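Local coordinates for mannitol dehydrogenase (Helicobacter pylori, PDB 3TWO), which probably catalyses the reversible NADP(H)-dependent reduction of cinnamaldehydes to cinnamyl alcohols as a zinc-dependent medium-chain alcohol dehydrogenase, at residues 1-7 with 20-26; 53-57 with 116-120. Residue numbers count along the deposited sequence, not the author numbering.

Interaction 1 (1-7 with 20-26); sequences MRVQSKG and HDFSRHA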
ATOM      1  N   MET B   1      23.537 -22.139 -36.111  1.00 46.70           N
ATOM      2  CA  MET B   1      24.321 -20.904 -36.440  1.00 46.90           C
ATOM      3  C   MET B   1      23.728 -19.684 -35.699  1.00 44.12           C
ATOM      4  O   MET B   1      22.513 -19.474 -35.731  1.00 42.50           O
ATOM      5  CB  MET B   1      24.356 -20.643 -37.948  1.00 47.92           C
ATOM      6  CG  MET B   1      25.259 -21.604 -38.758  1.00 54.70           C
ATOM      7  SD  MET B   1      26.765 -22.209 -37.909  1.00 67.62           S
ATOM      8  CE  MET B   1      26.388 -23.941 -37.480  1.00 64.76           C
ATOM      9  N   ARG B   2      24.583 -18.914 -35.025  1.00 41.84           N
ATOM     10  CA  ARG B   2      24.157 -17.682 -34.354  1.00 40.06           C
ATOM     11  C   ARG B   2      23.579 -16.711 -35.365  1.00 38.69           C
ATOM     12  O   ARG B   2      23.976 -16.698 -36.504  1.00 38.98           O
ATOM     13  CB  ARG B   2      25.331 -17.066 -33.580  1.00 40.30           C
ATOM     14  CG  ARG B   2      25.836 -17.968 -32.408  1.00 40.75           C
ATOM     15  CD  ARG B   2      26.907 -17.321 -31.510  1.00 38.59           C
ATOM     16  NE  ARG B   2      26.455 -16.051 -30.939  1.00 37.96           N
ATOM     17  CZ  ARG B   2      25.681 -15.921 -29.875  1.00 37.85           C
ATOM     18  NH1 ARG B   2      25.256 -16.985 -29.239  1.00 40.13           N
ATOM     19  NH2 ARG B   2      25.308 -14.719 -29.458  1.00 37.77           N
ATOM     20  N   VAL B   3      22.613 -15.909 -34.957  1.00 37.45           N
ATOM     21  CA  VAL B   3      22.000 -14.934 -35.857  1.00 36.71           C
ATOM     22  C   VAL B   3      22.822 -13.646 -35.766  1.00 36.01           C
ATOM     23  O   VAL B   3      23.102 -13.175 -34.654  1.00 36.02           O
ATOM     24  CB  VAL B   3      20.499 -14.681 -35.416  1.00 36.46           C
ATOM     25  CG1 VAL B   3      19.877 -13.481 -36.129  1.00 35.03           C
ATOM     26  CG2 VAL B   3      19.646 -15.954 -35.609  1.00 36.24           C
ATOM     27  N   GLN B   4      23.234 -13.094 -36.906  1.00 35.22           N
ATOM     28  CA  GLN B   4      23.961 -11.820 -36.928  1.00 34.94           C
ATOM     29  C   GLN B   4      22.983 -10.651 -36.789  1.00 34.15           C
ATOM     30  O   GLN B   4      21.867 -10.680 -37.324  1.00 33.43           O
ATOM     31  CB  GLN B   4      24.804 -11.670 -38.194  1.00 35.81           C
ATOM     32  CG  GLN B   4      25.897 -12.751 -38.309  1.00 38.10           C
ATOM     33  CD  GLN B   4      26.748 -12.825 -37.045  1.00 40.30           C
ATOM     34  OE1 GLN B   4      26.956 -13.896 -36.490  1.00 45.97           O
ATOM     35  NE2 GLN B   4      27.219 -11.687 -36.574  1.00 40.03           N
ATOM     36  N   SER B   5      23.364  -9.640 -36.032  1.00 33.08           N
ATOM     37  CA  SER B   5      22.441  -8.554 -35.805  1.00 32.51           C
ATOM     38  C   SER B   5      23.114  -7.222 -35.813  1.00 32.25           C
ATOM     39  O   SER B   5      24.327  -7.141 -35.712  1.00 31.34           O
ATOM     40  CB  SER B   5      21.721  -8.707 -34.458  1.00 32.40           C
ATOM     41  OG  SER B   5      21.154  -9.978 -34.307  1.00 32.86           O
ATOM     42  N   LYS B   6      22.295  -6.159 -35.868  1.00 32.07           N
ATOM     43  CA  LYS B   6      22.801  -4.827 -35.606  1.00 32.54           C
ATOM     44  C   LYS B   6      21.808  -3.940 -34.894  1.00 30.51           C
ATOM     45  O   LYS B   6      20.612  -4.160 -34.942  1.00 29.41           O
ATOM     46  CB  LYS B   6      23.358  -4.171 -36.868  1.00 34.00           C
ATOM     47  CG  LYS B   6      22.541  -4.418 -38.108  1.00 37.68           C
ATOM     48  CD  LYS B   6      23.290  -3.879 -39.308  1.00 41.67           C
ATOM     49  CE  LYS B   6      22.550  -4.126 -40.594  1.00 44.14           C
ATOM     50  NZ  LYS B   6      22.748  -2.909 -41.435  1.00 48.10           N
ATOM     51  N   GLY B   7      22.327  -2.915 -34.251  1.00 30.25           N
ATOM     52  CA  GLY B   7      21.495  -2.045 -33.450  1.00 29.82           C
ATOM     53  C   GLY B   7      22.225  -0.837 -32.929  1.00 30.02           C
ATOM     54  O   GLY B   7      23.292  -0.481 -33.397  1.00 29.97           O
ATOM     55  N   HIS B  20      26.030  -0.706 -33.528  1.00 35.21           N
ATOM     56  CA  HIS B  20      26.798  -1.769 -32.912  1.00 34.68           C
ATOM     57  C   HIS B  20      26.409  -3.050 -33.631  1.00 35.77           C
ATOM     58  O   HIS B  20      25.199  -3.359 -33.762  1.00 35.12           O
ATOM     59  CB  HIS B  20      26.431  -1.820 -31.419  1.00 34.06           C
ATOM     60  CG  HIS B  20      27.104  -2.909 -30.640  1.00 33.39           C
ATOM     61  ND1 HIS B  20      28.479  -3.045 -30.574  1.00 34.71           N
ATOM     62  CD2 HIS B  20      26.592  -3.887 -29.846  1.00 32.02           C
ATOM     63  CE1 HIS B  20      28.785  -4.083 -29.807  1.00 34.98           C
ATOM     64  NE2 HIS B  20      27.656  -4.604 -29.344  1.00 36.21           N
ATOM     65  N   ASP B  21      27.425  -3.764 -34.122  1.00 34.96           N
ATOM     66  CA  ASP B  21      27.269  -5.107 -34.643  1.00 35.35           C
ATOM     67  C   ASP B  21      27.368  -6.097 -33.525  1.00 35.02           C
ATOM     68  O   ASP B  21      28.238  -5.977 -32.667  1.00 34.26           O
ATOM     69  CB  ASP B  21      28.411  -5.439 -35.631  1.00 36.12           C
ATOM     70  CG  ASP B  21      28.401  -4.526 -36.852  1.00 39.05           C
ATOM     71  OD1 ASP B  21      27.297  -4.192 -37.368  1.00 38.90           O
ATOM     72  OD2 ASP B  21      29.507  -4.140 -37.288  1.00 43.56           O
ATOM     73  N   PHE B  22      26.495  -7.107 -33.556  1.00 34.60           N
ATOM     74  CA  PHE B  22      26.505  -8.173 -32.553  1.00 34.35           C
ATOM     75  C   PHE B  22      25.852  -9.411 -33.109  1.00 35.15           C
ATOM     76  O   PHE B  22      25.542  -9.469 -34.291  1.00 34.73           O
ATOM     77  CB  PHE B  22      25.825  -7.749 -31.224  1.00 32.91           C
ATOM     78  CG  PHE B  22      24.354  -7.487 -31.328  1.00 30.96           C
ATOM     79  CD1 PHE B  22      23.440  -8.371 -30.761  1.00 29.60           C
ATOM     80  CD2 PHE B  22      23.869  -6.352 -31.999  1.00 28.86           C
ATOM     81  CE1 PHE B  22      22.025  -8.100 -30.803  1.00 28.33           C
ATOM     82  CE2 PHE B  22      22.489  -6.081 -32.074  1.00 29.82           C
ATOM     83  CZ  PHE B  22      21.551  -6.930 -31.443  1.00 27.39           C
ATOM     84  N   SER B  23      25.685 -10.415 -32.256  1.00 35.31           N
ATOM     85  CA  SER B  23      25.025 -11.632 -32.656  1.00 36.17           C
ATOM     86  C   SER B  23      24.104 -12.115 -31.525  1.00 35.50           C
ATOM     87  O   SER B  23      24.299 -11.789 -30.330  1.00 34.89           O
ATOM     88  CB  SER B  23      26.065 -12.708 -33.072  1.00 37.37           C
ATOM     89  OG  SER B  23      26.674 -13.237 -31.905  1.00 37.93           O
ATOM     90  N   ARG B  24      23.086 -12.867 -31.901  1.00 35.16           N
ATOM     91  CA  ARG B  24      22.167 -13.458 -30.910  1.00 34.37           C
ATOM     92  C   ARG B  24      22.244 -14.980 -30.997  1.00 35.10           C
ATOM     93  O   ARG B  24      22.749 -15.519 -31.982  1.00 34.16           O
ATOM     94  CB  ARG B  24      20.744 -13.029 -31.226  1.00 33.65           C
ATOM     95  CG  ARG B  24      20.504 -11.533 -31.187  1.00 32.45           C
ATOM     96  CD  ARG B  24      19.080 -11.207 -31.643  1.00 27.51           C
ATOM     97  NE  ARG B  24      18.701  -9.793 -31.479  1.00 30.44           N
ATOM     98  CZ  ARG B  24      18.427  -9.153 -30.324  1.00 29.45           C
ATOM     99  NH1 ARG B  24      18.561  -9.765 -29.135  1.00 28.69           N
ATOM    100  NH2 ARG B  24      18.003  -7.875 -30.364  1.00 25.46           N
ATOM    101  N   HIS B  25      21.714 -15.672 -29.981  1.00 34.87           N
ATOM    102  CA  HIS B  25      21.608 -17.139 -30.039  1.00 35.40           C
ATOM    103  C   HIS B  25      20.878 -17.675 -31.308  1.00 35.12           C
ATOM    104  O   HIS B  25      19.965 -17.035 -31.856  1.00 33.22           O
ATOM    105  CB  HIS B  25      20.967 -17.714 -28.753  1.00 35.04           C
ATOM    106  CG  HIS B  25      19.496 -17.445 -28.608  1.00 36.39           C
ATOM    107  ND1 HIS B  25      18.992 -16.511 -27.709  1.00 33.56           N
ATOM    108  CD2 HIS B  25      18.415 -18.053 -29.164  1.00 34.26           C
ATOM    109  CE1 HIS B  25      17.666 -16.546 -27.742  1.00 31.70           C
ATOM    110  NE2 HIS B  25      17.293 -17.474 -28.606  1.00 34.23           N
ATOM    111  N   ALA B  26      21.315 -18.853 -31.743  1.00 35.92           N
ATOM    112  CA  ALA B  26      20.703 -19.601 -32.847  1.00 35.66           C
ATOM    113  C   ALA B  26      19.210 -19.795 -32.575  1.00 35.34           C
ATOM    114  O   ALA B  26      18.761 -19.805 -31.417  1.00 33.73           O
ATOM    115  CB  ALA B  26      21.407 -20.982 -32.994  1.00 35.75           C
TER

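Interaction 2 (53-57 with 116-120); sequences WKEGI and YDCLD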
ATOM      1  N   TRP B  53      18.712   2.921 -11.768  1.00 28.60           N
ATOM      2  CA  TRP B  53      18.099   1.958 -10.849  1.00 29.36           C
ATOM      3  C   TRP B  53      19.146   1.085 -10.174  1.00 30.67           C
ATOM      4  O   TRP B  53      18.989   0.693  -9.045  1.00 31.21           O
ATOM      5  CB  TRP B  53      17.193   1.032 -11.604  1.00 28.10           C
ATOM      6  CG  TRP B  53      15.957   1.663 -12.177  1.00 27.76           C
ATOM      7  CD1 TRP B  53      15.325   2.821 -11.763  1.00 26.29           C
ATOM      8  CD2 TRP B  53      15.186   1.130 -13.247  1.00 26.60           C
ATOM      9  NE1 TRP B  53      14.177   3.049 -12.551  1.00 28.23           N
ATOM     10  CE2 TRP B  53      14.063   2.016 -13.455  1.00 28.86           C
ATOM     11  CE3 TRP B  53      15.317  -0.003 -14.058  1.00 28.20           C
ATOM     12  CZ2 TRP B  53      13.094   1.792 -14.463  1.00 25.66           C
ATOM     13  CZ3 TRP B  53      14.312  -0.239 -15.070  1.00 29.71           C
ATOM     14  CH2 TRP B  53      13.217   0.666 -15.236  1.00 25.82           C
ATOM     15  N   LYS B  54      20.164   0.734 -10.954  1.00 31.23           N
ATOM     16  CA  LYS B  54      21.233  -0.139 -10.576  1.00 33.36           C
ATOM     17  C   LYS B  54      22.357   0.027 -11.641  1.00 32.60           C
ATOM     18  O   LYS B  54      22.194   0.711 -12.643  1.00 32.21           O
ATOM     19  CB  LYS B  54      20.736  -1.602 -10.570  1.00 33.17           C
ATOM     20  CG  LYS B  54      20.283  -2.081 -11.959  1.00 35.05           C
ATOM     21  CD  LYS B  54      19.813  -3.537 -11.935  1.00 40.63           C
ATOM     22  CE  LYS B  54      19.437  -3.934 -13.327  1.00 43.88           C
ATOM     23  NZ  LYS B  54      18.059  -4.487 -13.314  1.00 49.15           N
ATOM     24  N   GLU B  55      23.458  -0.655 -11.407  1.00 31.89           N
ATOM     25  CA  GLU B  55      24.555  -0.699 -12.296  1.00 33.45           C
ATOM     26  C   GLU B  55      24.155  -1.478 -13.548  1.00 31.98           C
ATOM     27  O   GLU B  55      23.730  -2.618 -13.453  1.00 31.67           O
ATOM     28  CB  GLU B  55      25.667  -1.415 -11.563  1.00 34.91           C
ATOM     29  CG  GLU B  55      26.377  -0.533 -10.583  1.00 41.45           C
ATOM     30  CD  GLU B  55      27.315   0.384 -11.317  1.00 49.83           C
ATOM     31  OE1 GLU B  55      26.928   1.538 -11.630  1.00 52.06           O
ATOM     32  OE2 GLU B  55      28.441  -0.077 -11.633  1.00 55.84           O
ATOM     33  N   GLY B  56      24.305  -0.884 -14.726  1.00 31.13           N
ATOM     34  CA  GLY B  56      23.847  -1.569 -15.935  1.00 30.76           C
ATOM     35  C   GLY B  56      24.832  -2.575 -16.499  1.00 31.28           C
ATOM     36  O   GLY B  56      26.025  -2.566 -16.205  1.00 31.80           O
ATOM     37  N   ILE B  57      24.321  -3.453 -17.345  1.00 31.47           N
ATOM     38  CA  ILE B  57      25.174  -4.354 -18.135  1.00 30.67           C
ATOM     39  C   ILE B  57      25.428  -3.670 -19.492  1.00 30.36           C
ATOM     40  O   ILE B  57      24.473  -3.485 -20.270  1.00 29.85           O
ATOM     41  CB  ILE B  57      24.499  -5.781 -18.280  1.00 29.76           C
ATOM     42  CG1 ILE B  57      24.273  -6.429 -16.898  1.00 30.91           C
ATOM     43  CG2 ILE B  57      25.385  -6.730 -19.192  1.00 27.96           C
ATOM     44  CD1 ILE B  57      23.019  -7.394 -16.841  1.00 29.72           C
ATOM     45  N   TYR B 116      16.373  -6.627 -22.287  1.00 26.58           N
ATOM     46  CA  TYR B 116      17.714  -6.021 -22.250  1.00 27.96           C
ATOM     47  C   TYR B 116      18.171  -5.748 -20.816  1.00 27.69           C
ATOM     48  O   TYR B 116      17.379  -5.852 -19.880  1.00 25.36           O
ATOM     49  CB  TYR B 116      17.768  -4.734 -23.083  1.00 26.16           C
ATOM     50  CG  TYR B 116      16.845  -3.676 -22.526  1.00 27.29           C
ATOM     51  CD1 TYR B 116      17.254  -2.843 -21.473  1.00 28.44           C
ATOM     52  CD2 TYR B 116      15.542  -3.527 -23.015  1.00 26.34           C
ATOM     53  CE1 TYR B 116      16.386  -1.882 -20.944  1.00 25.31           C
ATOM     54  CE2 TYR B 116      14.666  -2.563 -22.479  1.00 28.97           C
ATOM     55  CZ  TYR B 116      15.094  -1.754 -21.462  1.00 27.09           C
ATOM     56  OH  TYR B 116      14.235  -0.794 -20.965  1.00 27.43           O
ATOM     57  N   ASP B 117      19.456  -5.399 -20.656  1.00 27.79           N
ATOM     58  CA  ASP B 117      20.003  -5.183 -19.324  1.00 26.77           C
ATOM     59  C   ASP B 117      19.708  -6.409 -18.416  1.00 26.79           C
ATOM     60  O   ASP B 117      19.191  -6.244 -17.307  1.00 24.42           O
ATOM     61  CB  ASP B 117      19.408  -3.901 -18.677  1.00 26.98           C
ATOM     62  CG  ASP B 117      20.270  -3.378 -17.555  1.00 27.85           C
ATOM     63  OD1 ASP B 117      21.399  -3.897 -17.401  1.00 27.85           O
ATOM     64  OD2 ASP B 117      19.866  -2.446 -16.849  1.00 30.09           O
ATOM     65  N   CYS B 118      20.013  -7.612 -18.887  1.00 26.36           N
ATOM     66  CA  CYS B 118      19.663  -8.806 -18.122  1.00 28.59           C
ATOM     67  C   CYS B 118      20.363  -9.985 -18.780  1.00 29.93           C
ATOM     68  O   CYS B 118      20.320 -10.128 -20.006  1.00 31.33           O
ATOM     69  CB  CYS B 118      18.129  -9.009 -18.116  1.00 28.96           C
ATOM     70  SG  CYS B 118      17.468 -10.417 -17.088  1.00 31.61           S
ATOM     71  N   LEU B 119      21.017 -10.805 -17.968  1.00 30.60           N
ATOM     72  CA  LEU B 119      21.713 -12.015 -18.403  1.00 31.93           C
ATOM     73  C   LEU B 119      20.656 -13.066 -18.761  1.00 32.11           C
ATOM     74  O   LEU B 119      19.596 -13.151 -18.120  1.00 31.46           O
ATOM     75  CB  LEU B 119      22.639 -12.466 -17.255  1.00 31.97           C
ATOM     76  CG  LEU B 119      23.772 -11.519 -16.795  1.00 32.75           C
ATOM     77  CD1 LEU B 119      24.709 -12.286 -15.788  1.00 33.66           C
ATOM     78  CD2 LEU B 119      24.685 -10.947 -17.969  1.00 27.99           C
ATOM     79  N   ASP B 120      20.890 -13.788 -19.843  1.00 32.97           N
ATOM     80  CA  ASP B 120      19.944 -14.771 -20.354  1.00 32.43           C
ATOM     81  C   ASP B 120      20.365 -16.149 -19.837  1.00 33.01           C
ATOM     82  O   ASP B 120      21.118 -16.845 -20.513  1.00 31.85           O
ATOM     83  CB  ASP B 120      19.988 -14.784 -21.901  1.00 33.08           C
ATOM     84  CG  ASP B 120      18.971 -15.778 -22.525  1.00 34.69           C
ATOM     85  OD1 ASP B 120      18.306 -16.561 -21.793  1.00 33.66           O
ATOM     86  OD2 ASP B 120      18.808 -15.773 -23.757  1.00 36.03           O
TER

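Interaction 1 (1-7 with 20-26)
The Phe22 ring lies under the side chain of Ser5, its cross-strand neighbour. Ser5 CB sits 3.6 Å from the centroid of the Phe22 ring, 17° off the normal, a CH-pi contact over the face. The ring edge meets the backbone of Lys6 and Gly7, with Phe22 CE2 3.6 Å from Lys6 C. Gly7 has no side chain to compete for this space. Ser5 OG is 3.5 Å from Arg24 CG, but its hydrogen bond goes to Asn135. Segments 3-7 and 20-24 run antiparallel, their axes at 143° and 4.5 Å at closest approach. Three hydrogen-bonded pairs join them: Val3 with Arg24, Ser5 with Phe22, and Gly7 with His20. Each pair gives two backbone bonds, among them Arg24 N to Val3 O at 2.8 Å and Phe22 N to Ser5 O at 3.1 Å. Just before the strand begins, Arg2 reaches across to Ser23. Arg2 NE donates to Ser23 OG at 3.0 Å, and Arg2 NH2 to the same oxygen at 3.2 Å. The Arg24 guanidinium is held outside the pair, by Met129 O and Ser133 OG. Val3 and His25 pack on Val137 of strand 135-139. This is a two-stranded antiparallel beta hairpin of the N-terminal strands 3-9 and 18-24.

Interaction 2 (53-57 with 116-120)
This is a small surface contact between two loop regions of the GroES-like catalytic domain. One is the loop between helix 43-49 and strand 65-73. The other leads into the short strand 119-120. Only 253 Å² is buried, both sides summed. The main link is a hydrogen bond from a backbone amide to a carboxylate. Ile57 N donates to Asp117 OD1 at 3.0 Å, with an N-H...acceptor angle of 169°, so the bond is nearly straight. Gly56 CA lies 3.7 Å from the same Asp117 OD1. Lys54 adds a looser electrostatic term. Lys54 NZ is 4.5 Å from Asp117 OD2, beyond a salt bridge. Beyond the polar link, Ile57 CD1 lies 3.6 Å from the backbone Cys118 N and makes an apolar contact with Leu119 CD2 at 4.1 Å. Trp53 and Tyr116, beside the contact, lie near the active site. Trp53 touches the bound NADPH and meets Phe278 of the second subunit edge-to-face. The Tyr116 ring meets that of His64, a zinc ligand. The side chain of Asp117 is about 11 Å from a bound NADPH and about 11 Å from a zinc ion. The contact is a side-chain-to-backbone tie between loops bordering the zinc and cofactor site of a medium-chain alcohol dehydrogenase.

Interaction 1 closes before interaction 2 opens along the chain, and their centres are 19 Å apart. Both lie on the same side of the chain's centre. Interaction 1 sits farther out, in the hairpin of strands 3-9 and 18-24. Interaction 2 lies in loops nearer the cofactor. The two sites touch at one point, where His25 ND1 packs 4.0 Å from Asp120 OD2. The region 119-128 also bridges them: His123 stacks on His25 and hydrogen-bonds Asp120. Strand 119-120 pairs with 126-127, while the hairpin packs against strand 135-139. The N-terminal hairpin thus meets the 119-128 region, whose start also forms one side of interaction 2.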